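Local coordinates for protein 11S globulin beta subunit (Cucurbita maxima, PDB 2EVX) that stores nitrogen and carbon in the seed as an 11S globulin whose subunits, each an acidic and a basic chain joined by a disulfide, assemble into hexamers, at the interface of chains A and B. Coordinates in Å, arbitrary orientation; residue numbers count along the deposited sequence, not the author numbering. Chains: chain A/B, 11S globulin beta subunit.

Contact 1: the interface of chains A and B. Residues chain A 339, 341, 406, 408; chain B 101, 141-142.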
# COMPACT_ATOMS: atom_id res chain seq x y z
N TYR A 339 -23.69 1.97 5.34
CA TYR A 339 -22.29 2.04 5.68
C TYR A 339 -21.54 1.97 4.34
O TYR A 339 -22.08 1.48 3.35
CB TYR A 339 -21.89 0.87 6.57
CG TYR A 339 -22.04 -0.48 5.91
CD1 TYR A 339 -23.28 -1.12 5.84
CD2 TYR A 339 -20.94 -1.11 5.34
CE1 TYR A 339 -23.41 -2.37 5.23
CE2 TYR A 339 -21.06 -2.34 4.72
CZ TYR A 339 -22.29 -2.97 4.67
OH TYR A 339 -22.37 -4.21 4.08
N VAL A 341 -18.52 0.41 2.35
CA VAL A 341 -17.65 -0.74 2.46
C VAL A 341 -16.18 -0.52 2.16
O VAL A 341 -15.34 -1.22 2.71
CB VAL A 341 -18.16 -1.90 1.58
CG1 VAL A 341 -19.50 -1.53 0.94
CG2 VAL A 341 -17.15 -2.25 0.52
N ILE A 406 -18.29 2.82 -2.18
CA ILE A 406 -19.48 2.01 -2.35
C ILE A 406 -20.33 1.97 -1.09
O ILE A 406 -19.88 1.54 -0.03
CB ILE A 406 -19.13 0.57 -2.68
CG1 ILE A 406 -18.17 0.52 -3.87
CG2 ILE A 406 -20.41 -0.21 -2.94
CD1 ILE A 406 -17.54 -0.84 -4.06
N ASN A 408 -23.64 0.48 0.82
CA ASN A 408 -24.65 -0.57 0.90
C ASN A 408 -25.81 -0.06 1.73
O ASN A 408 -25.60 0.61 2.73
CB ASN A 408 -24.09 -1.82 1.57
CG ASN A 408 -23.21 -2.63 0.66
OD1 ASN A 408 -22.63 -3.64 1.08
ND2 ASN A 408 -23.10 -2.22 -0.59
N PRO B 101 -21.92 -5.63 -3.24
CA PRO B 101 -22.34 -4.28 -3.60
C PRO B 101 -22.65 -3.96 -5.06
O PRO B 101 -21.85 -4.23 -5.96
CB PRO B 101 -21.20 -3.42 -3.06
CG PRO B 101 -20.81 -4.15 -1.83
CD PRO B 101 -20.76 -5.57 -2.33
N ALA B 141 -14.15 -7.88 1.65
CA ALA B 141 -14.38 -7.01 2.79
C ALA B 141 -15.67 -6.21 2.61
O ALA B 141 -16.06 -5.89 1.48
CB ALA B 141 -13.20 -6.07 2.97
N GLY B 142 -16.33 -5.89 3.72
CA GLY B 142 -17.56 -5.11 3.69
C GLY B 142 -18.77 -5.80 3.08
O GLY B 142 -19.82 -5.18 2.90
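A:Tyr339, A:Val341, A:Ile406 and A:Asn408 meet B:Pro101 and the B:Ala141–B:Gly142 loop in a head-to-tail interface between two copies of this bicupin globulin, where the second cupin domain of one subunit is joined to the first cupin domain of the next. Such heterologous pairing suits ring-like assembly, and the deposited assembly holds three copies. The polar link is a hydrogen bond from the A:Tyr339 phenol OH to the carbonyl O of B:Gly142, at 3.0 Å. That oxygen lies at the edge of the tyrosine ring, in its plane; seen from the carbonyl, the C=O...donor angle is 147° and the donor is tilted 33° from the carbonyl plane. The side chain of A:Tyr339 reaches it with CG between the backbone N and the carbonyl carbon (chi1 64°). Beside this bond the packing is apolar. A:Val341 sets CB against B:Gly142 CA at 3.9 Å, and sends its CG1 branch to B:Pro101 CG at 4.0 Å. B:Pro101, although poorly ordered, presents its CB to the CG2 methyl of A:Ile406 at 3.3 Å, the two side chains meeting at about a right angle. The A:Asn408 amide crosses the same pyrrolidine at a slant, its CG 3.8 Å from B:Pro101 CG.

Contact 2: the interface of chains A and B. Residues chain A 429-431, 435, 438-439; chain B 228, 231-232.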
# COMPACT_ATOMS: atom_id res chain seq x y z
N TYR A 429 -34.57 -12.56 13.18
CA TYR A 429 -35.22 -11.72 14.18
C TYR A 429 -36.36 -12.38 14.93
O TYR A 429 -37.23 -11.70 15.49
CB TYR A 429 -35.69 -10.43 13.51
CG TYR A 429 -34.58 -9.76 12.74
CD1 TYR A 429 -34.33 -10.09 11.41
CD2 TYR A 429 -33.77 -8.81 13.35
CE1 TYR A 429 -33.29 -9.49 10.70
CE2 TYR A 429 -32.73 -8.20 12.66
CZ TYR A 429 -32.50 -8.54 11.34
OH TYR A 429 -31.48 -7.92 10.65
N ARG A 430 -36.34 -13.71 14.96
CA ARG A 430 -37.37 -14.49 15.64
C ARG A 430 -38.75 -13.91 15.37
O ARG A 430 -39.60 -13.86 16.26
CB ARG A 430 -37.12 -14.54 17.15
CG ARG A 430 -35.75 -15.09 17.54
CD ARG A 430 -34.91 -14.00 18.17
NE ARG A 430 -35.45 -13.56 19.46
CZ ARG A 430 -35.20 -12.37 20.01
NH1 ARG A 430 -34.42 -11.50 19.38
NH2 ARG A 430 -35.74 -12.06 21.18
N ILE A 431 -38.97 -13.45 14.14
CA ILE A 431 -40.26 -12.90 13.75
C ILE A 431 -40.88 -13.89 12.79
O ILE A 431 -40.30 -14.92 12.48
CB ILE A 431 -40.11 -11.55 13.04
CG1 ILE A 431 -39.19 -11.71 11.82
CG2 ILE A 431 -39.58 -10.51 14.02
CD1 ILE A 431 -38.89 -10.43 11.12
N GLU A 435 -44.17 -10.83 9.22
CA GLU A 435 -43.50 -9.67 9.80
C GLU A 435 -42.21 -9.45 9.01
O GLU A 435 -41.81 -8.32 8.74
CB GLU A 435 -43.15 -9.92 11.28
CG GLU A 435 -44.30 -10.46 12.14
CD GLU A 435 -43.91 -10.60 13.61
OE1 GLU A 435 -43.79 -9.56 14.31
OE2 GLU A 435 -43.71 -11.75 14.07
N ARG A 438 -43.05 -7.43 6.07
CA ARG A 438 -43.20 -6.00 6.29
C ARG A 438 -41.84 -5.36 6.55
O ARG A 438 -41.67 -4.15 6.42
CB ARG A 438 -44.13 -5.72 7.48
CG ARG A 438 -44.34 -4.22 7.77
CD ARG A 438 -45.65 -3.96 8.51
NE ARG A 438 -45.62 -4.48 9.87
CZ ARG A 438 -45.31 -3.76 10.95
NH1 ARG A 438 -45.00 -2.48 10.82
NH2 ARG A 438 -45.29 -4.33 12.15
N LEU A 439 -40.86 -6.19 6.90
CA LEU A 439 -39.52 -5.70 7.19
C LEU A 439 -38.75 -5.33 5.93
O LEU A 439 -38.16 -4.25 5.85
CB LEU A 439 -38.72 -6.75 7.96
CG LEU A 439 -37.92 -6.25 9.17
CD1 LEU A 439 -36.82 -7.26 9.47
CD2 LEU A 439 -37.33 -4.88 8.89
N LEU B 228 -41.35 -4.31 16.21
CA LEU B 228 -40.42 -4.85 15.24
C LEU B 228 -39.03 -4.33 15.49
O LEU B 228 -38.04 -5.02 15.27
CB LEU B 228 -40.86 -4.48 13.82
CG LEU B 228 -41.55 -5.61 13.08
CD1 LEU B 228 -41.91 -5.16 11.67
CD2 LEU B 228 -40.62 -6.82 13.04
N LYS B 231 -37.44 -6.60 17.89
CA LYS B 231 -36.92 -7.84 17.33
C LYS B 231 -35.64 -7.55 16.57
O LYS B 231 -34.64 -8.25 16.71
CB LYS B 231 -37.95 -8.44 16.37
CG LYS B 231 -39.25 -8.81 17.02
CD LYS B 231 -39.18 -10.20 17.57
CE LYS B 231 -40.57 -10.70 17.88
NZ LYS B 231 -40.62 -12.18 17.93
N LEU B 232 -35.68 -6.51 15.75
CA LEU B 232 -34.55 -6.10 14.95
C LEU B 232 -33.33 -5.95 15.86
O LEU B 232 -32.31 -6.59 15.66
CB LEU B 232 -34.88 -4.78 14.26
CG LEU B 232 -33.99 -4.30 13.11
CD1 LEU B 232 -33.99 -5.32 11.96
CD2 LEU B 232 -34.52 -2.94 12.64
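Where the helix 422-429 of chain A ends at A:Tyr429, A:Arg430 takes a left-handed backbone conformation (phi 42°, psi 38°), and its carbonyl O meets the tip of B:Lys231. The ammonium NZ of B:Lys231 donates a hydrogen bond to A:Arg430 O at 2.6 Å, approaching from above the carbonyl plane and not along a lone pair. The lysine chain is bent at chi2 (-87°), which carries its methylenes past A:Ile431 in the opposite direction, with B:Lys231 CG 3.5 Å from the A:Ile431 CG2 branch. The carboxylate OE2 of A:Glu435 stands 5.0 Å from B:Lys231 NZ, too far for a contact but near enough that it may steady the positive charge. An alanine in place of B:Lys231 would probably leave A:Arg430 O without its donor and open a gap beside A:Ile431 CG2. The ring of A:Tyr429 lies side by side with B:Leu232, both pointing the same way, and CE2 touches the B:Leu232 CD1 methyl; the carbonyl oxygens of B:Lys231 and B:Leu232 sit at the ring edge, in its plane. Further along, B:Leu228 rests CD1 on one face of the A:Arg438 guanidinium, toward its rim, 3.7 Å from CZ, while its CD2 faces A:Ile431 CG2 at 4.0 Å. The site thus packs one helix of chain B, 226-233, against the junction of two chain A helices, 422-429 and 433-440.

Contact 3: the interface of chains A and B. Residues chain A 416, 420, 424, 428-429; chain B 75, 77-78, 146, 179-180, 210.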
# COMPACT_ATOMS: atom_id res chain seq x y z
N GLN A 416 -29.80 -4.58 1.96
CA GLN A 416 -29.19 -5.80 2.42
C GLN A 416 -30.40 -6.65 2.77
O GLN A 416 -30.41 -7.85 2.57
CB GLN A 416 -28.34 -5.53 3.66
CG GLN A 416 -27.10 -6.39 3.70
CD GLN A 416 -26.28 -6.23 2.43
OE1 GLN A 416 -25.61 -7.16 2.00
NE2 GLN A 416 -26.32 -5.03 1.84
N LEU A 420 -32.06 -10.57 1.32
CA LEU A 420 -32.27 -11.72 2.20
C LEU A 420 -33.57 -12.49 2.02
O LEU A 420 -34.63 -11.91 1.86
CB LEU A 420 -32.13 -11.27 3.66
CG LEU A 420 -30.72 -10.78 4.06
CD1 LEU A 420 -30.78 -10.07 5.41
CD2 LEU A 420 -29.76 -11.97 4.10
N VAL A 424 -34.67 -16.78 6.06
CA VAL A 424 -33.52 -16.35 6.85
C VAL A 424 -33.88 -15.17 7.76
O VAL A 424 -33.55 -15.18 8.94
CB VAL A 424 -32.34 -15.98 5.91
CG1 VAL A 424 -31.18 -15.42 6.72
CG2 VAL A 424 -31.88 -17.21 5.15
N MET A 428 -33.61 -14.93 11.85
CA MET A 428 -32.72 -13.86 12.28
C MET A 428 -33.34 -13.02 13.40
O MET A 428 -32.73 -12.80 14.44
CB MET A 428 -32.36 -12.94 11.10
CG MET A 428 -31.26 -13.48 10.17
SD MET A 428 -30.98 -12.47 8.66
CE MET A 428 -30.40 -10.90 9.36
N TYR A 429 -34.57 -12.56 13.18
CA TYR A 429 -35.22 -11.72 14.18
C TYR A 429 -36.36 -12.38 14.93
O TYR A 429 -37.23 -11.70 15.49
CB TYR A 429 -35.69 -10.43 13.51
CG TYR A 429 -34.58 -9.76 12.74
CD1 TYR A 429 -34.33 -10.09 11.41
CD2 TYR A 429 -33.77 -8.81 13.35
CE1 TYR A 429 -33.29 -9.49 10.70
CE2 TYR A 429 -32.73 -8.20 12.66
CZ TYR A 429 -32.50 -8.54 11.34
OH TYR A 429 -31.48 -7.92 10.65
N LEU B 75 -27.75 -22.06 11.42
CA LEU B 75 -27.56 -20.89 10.59
C LEU B 75 -26.62 -19.86 11.23
O LEU B 75 -26.85 -19.42 12.36
CB LEU B 75 -28.91 -20.21 10.31
CG LEU B 75 -28.82 -18.90 9.52
CD1 LEU B 75 -28.60 -19.24 8.05
CD2 LEU B 75 -30.08 -18.08 9.68
N LEU B 77 -25.75 -16.42 11.34
CA LEU B 77 -26.31 -15.12 10.99
C LEU B 77 -25.38 -14.31 10.11
O LEU B 77 -24.15 -14.46 10.18
CB LEU B 77 -26.63 -14.33 12.26
CG LEU B 77 -27.65 -15.04 13.16
CD1 LEU B 77 -27.94 -14.19 14.39
CD2 LEU B 77 -28.92 -15.26 12.37
N PRO B 78 -25.95 -13.44 9.27
CA PRO B 78 -25.21 -12.58 8.34
C PRO B 78 -24.51 -11.39 8.97
O PRO B 78 -25.07 -10.68 9.81
CB PRO B 78 -26.27 -12.16 7.35
CG PRO B 78 -27.48 -12.02 8.21
CD PRO B 78 -27.40 -13.26 9.08
N TRP B 146 -23.96 -15.27 5.05
CA TRP B 146 -24.46 -16.19 6.05
C TRP B 146 -24.24 -17.60 5.53
O TRP B 146 -24.03 -17.81 4.34
CB TRP B 146 -25.94 -15.95 6.36
CG TRP B 146 -26.83 -15.90 5.17
CD1 TRP B 146 -27.14 -14.79 4.42
CD2 TRP B 146 -27.54 -17.00 4.56
NE1 TRP B 146 -27.99 -15.14 3.40
CE2 TRP B 146 -28.25 -16.48 3.46
CE3 TRP B 146 -27.63 -18.36 4.85
CZ2 TRP B 146 -29.04 -17.29 2.63
CZ3 TRP B 146 -28.43 -19.16 4.03
CH2 TRP B 146 -29.12 -18.62 2.93
N LEU B 179 -25.89 -8.35 11.41
CA LEU B 179 -27.17 -7.73 11.08
C LEU B 179 -28.31 -8.12 12.02
O LEU B 179 -29.27 -7.36 12.21
CB LEU B 179 -27.56 -8.06 9.63
CG LEU B 179 -26.63 -7.55 8.53
CD1 LEU B 179 -27.30 -7.69 7.18
CD2 LEU B 179 -26.31 -6.10 8.78
N ALA B 180 -28.20 -9.31 12.61
CA ALA B 180 -29.22 -9.81 13.53
C ALA B 180 -28.58 -10.54 14.70
O ALA B 180 -27.42 -10.94 14.64
CB ALA B 180 -30.18 -10.75 12.80
N PHE B 210 -28.03 -2.72 14.62
CA PHE B 210 -29.24 -1.95 14.87
C PHE B 210 -29.46 -1.51 16.32
O PHE B 210 -30.06 -0.47 16.57
CB PHE B 210 -30.47 -2.74 14.41
CG PHE B 210 -30.48 -3.00 12.93
CD1 PHE B 210 -30.22 -4.28 12.43
CD2 PHE B 210 -30.71 -1.96 12.04
CE1 PHE B 210 -30.18 -4.51 11.05
CE2 PHE B 210 -30.66 -2.18 10.66
CZ PHE B 210 -30.40 -3.45 10.17
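A:Tyr429 and B:Leu179 form the polar link of this otherwise greasy patch of the head-to-tail cupin interface. The phenol OH of A:Tyr429 donates a hydrogen bond to B:Leu179 O at 2.8 Å; with a C=O...donor angle of 114° the donor stands well above the carbonyl plane, so the carbonyl is met from above and not on a lone pair. The ring atom CE1 of B:Phe210 comes near the same phenol OH.

Two CH-pi contacts follow. The B:Ala180 methyl sits over one face of the A:Tyr429 ring, CB 3.8 Å from the centroid and shifted toward the rim, which may help to fix the ring's rotation. In the reverse sense, the A:Val424 CG2 branch lies over the six-membered ring of B:Trp146, 3.9 Å from its centroid; A:Val424 CG1 points instead toward the B:Leu75 CD2 methyl.

The remaining contacts are plain van der Waals packing. A:Met428 bends at its thioether (chi3 64°), bringing the CE methyl tip to tip with B:Pro78 and 3.5 Å from B:Ala180 CB, while CG slides past B:Leu77 CD2 at 3.7 Å. A:Leu420 CD2 runs against the indole NE1 of B:Trp146 at 3.7 Å, and A:Gln416 CG crosses B:Leu179 CD1 at about a right angle.

Helix 422-429 of chain A and A:Leu420 before it lie against strands 74-81 and 145-149 of chain B, while A:Gln416 of helix 416-419 and A:Tyr429 meet the loop after strand 176-178.

Contact 4: the interface of chains A and B. Residues chain A 361-362; chain B 173, 175, 185, 189.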
# COMPACT_ATOMS: atom_id res chain seq x y z
N ASN A 361 -19.17 -1.99 15.17
CA ASN A 361 -19.33 -3.43 15.06
C ASN A 361 -19.76 -4.10 16.37
O ASN A 361 -20.08 -5.29 16.39
CB ASN A 361 -18.03 -4.05 14.56
CG ASN A 361 -16.85 -3.69 15.43
OD1 ASN A 361 -16.37 -4.52 16.21
ND2 ASN A 361 -16.38 -2.45 15.32
N PHE A 362 -19.77 -3.33 17.46
CA PHE A 362 -20.19 -3.84 18.76
C PHE A 362 -21.66 -3.55 18.98
O PHE A 362 -22.24 -3.93 19.99
CB PHE A 362 -19.36 -3.18 19.87
CG PHE A 362 -17.90 -3.48 19.78
CD1 PHE A 362 -17.44 -4.79 19.87
CD2 PHE A 362 -16.97 -2.45 19.62
CE1 PHE A 362 -16.08 -5.08 19.80
CE2 PHE A 362 -15.61 -2.73 19.55
CZ PHE A 362 -15.16 -4.05 19.65
N TYR B 173 -6.91 -4.57 13.29
CA TYR B 173 -7.83 -5.26 14.19
C TYR B 173 -9.16 -5.62 13.52
O TYR B 173 -9.90 -4.78 13.01
CB TYR B 173 -8.02 -4.36 15.45
CG TYR B 173 -9.42 -4.20 16.04
CD1 TYR B 173 -9.94 -2.92 16.31
CD2 TYR B 173 -10.21 -5.33 16.37
CE1 TYR B 173 -11.23 -2.75 16.90
CE2 TYR B 173 -11.50 -5.17 16.96
CZ TYR B 173 -12.00 -3.88 17.22
OH TYR B 173 -13.24 -3.73 17.78
N ARG B 175 -12.93 -6.77 12.73
CA ARG B 175 -14.25 -6.36 13.19
C ARG B 175 -15.32 -7.03 12.35
O ARG B 175 -15.23 -7.06 11.12
CB ARG B 175 -14.40 -4.83 13.07
CG ARG B 175 -13.44 -3.97 13.88
CD ARG B 175 -13.66 -2.50 13.58
NE ARG B 175 -12.79 -1.57 14.30
CZ ARG B 175 -13.17 -0.84 15.36
NH1 ARG B 175 -14.40 -0.93 15.84
NH2 ARG B 175 -12.31 0.00 15.93
N GLN B 185 -18.96 -10.57 20.99
CA GLN B 185 -17.86 -10.26 20.07
C GLN B 185 -16.52 -10.87 20.52
O GLN B 185 -15.81 -10.32 21.37
CB GLN B 185 -17.75 -8.73 19.92
CG GLN B 185 -16.91 -8.00 20.99
CD GLN B 185 -17.39 -8.18 22.44
OE1 GLN B 185 -16.70 -7.77 23.37
NE2 GLN B 185 -18.57 -8.78 22.62
N GLY B 189 -12.59 -9.98 20.53
CA GLY B 189 -12.78 -9.66 21.94
C GLY B 189 -12.62 -8.20 22.35
O GLY B 189 -13.59 -7.43 22.33
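A:Asn361 and B:Arg175 supply the polar meeting of this patch, in which a chain A loop enters between two loop segments of the chain B cupin domain. As modelled, the amide ND2 lies at the edge of the guanidinium, in its plane, 2.5 Å from B:Arg175 NH1. Both are donors, so the pair is doubtful as built; an amide turned over would offer OD1 to the arginine instead. The two flat groups stand nearly perpendicular, their planes 88° apart. The extended chain of B:Arg175 crosses the amide at about a right angle, and its CB lies 3.6 Å from A:Asn361 CG. An alanine at B:Arg175, without the chain beyond CB, would probably open a gap beside the A:Asn361 amide and set that amide freer to turn.

Apolar contact is carried by A:Phe362. Its ring edge is met in plane by B:Gln185 CB at 4.0 Å from CD1, and B:Gln185 CG comes close to CE1, though this glutamine is poorly ordered. Tip to tip with the phenylalanine stands B:Tyr173, whose phenol end approaches CZ too closely in the model to be read in detail. Within chain A, a chi1 of 56° sets A:Asn361 CG between the backbone N and the carbonyl carbon. As modelled, OD1 sits above the centre of the A:Phe362 ring; in a flipped amide ND2 would take this place.

A:Asn361 and A:Phe362 belong to the loop after strand 353-359, while the chain B residues lie on either side of strand 176-178.

The four contacts are patches of one interface between chains A and B. Contacts 2 and 3 are nearest neighbours, their C-alpha centres about 11 Å apart, and share A:Tyr429, whose ring meets a chain B helix in one and a chain B loop in the other. Contact 3 lies about 16 Å from contact 1 and about 17 Å from contact 4, and contacts 1 and 4 are also about 17 Å apart. Contact 2 is far from these two, about 23 Å from contact 1 and about 24 Å from contact 4. The chain A helices thus carry the interface from the barrel contacts to a helix-on-helix contact, which probably helps to hold neighbouring subunits in register.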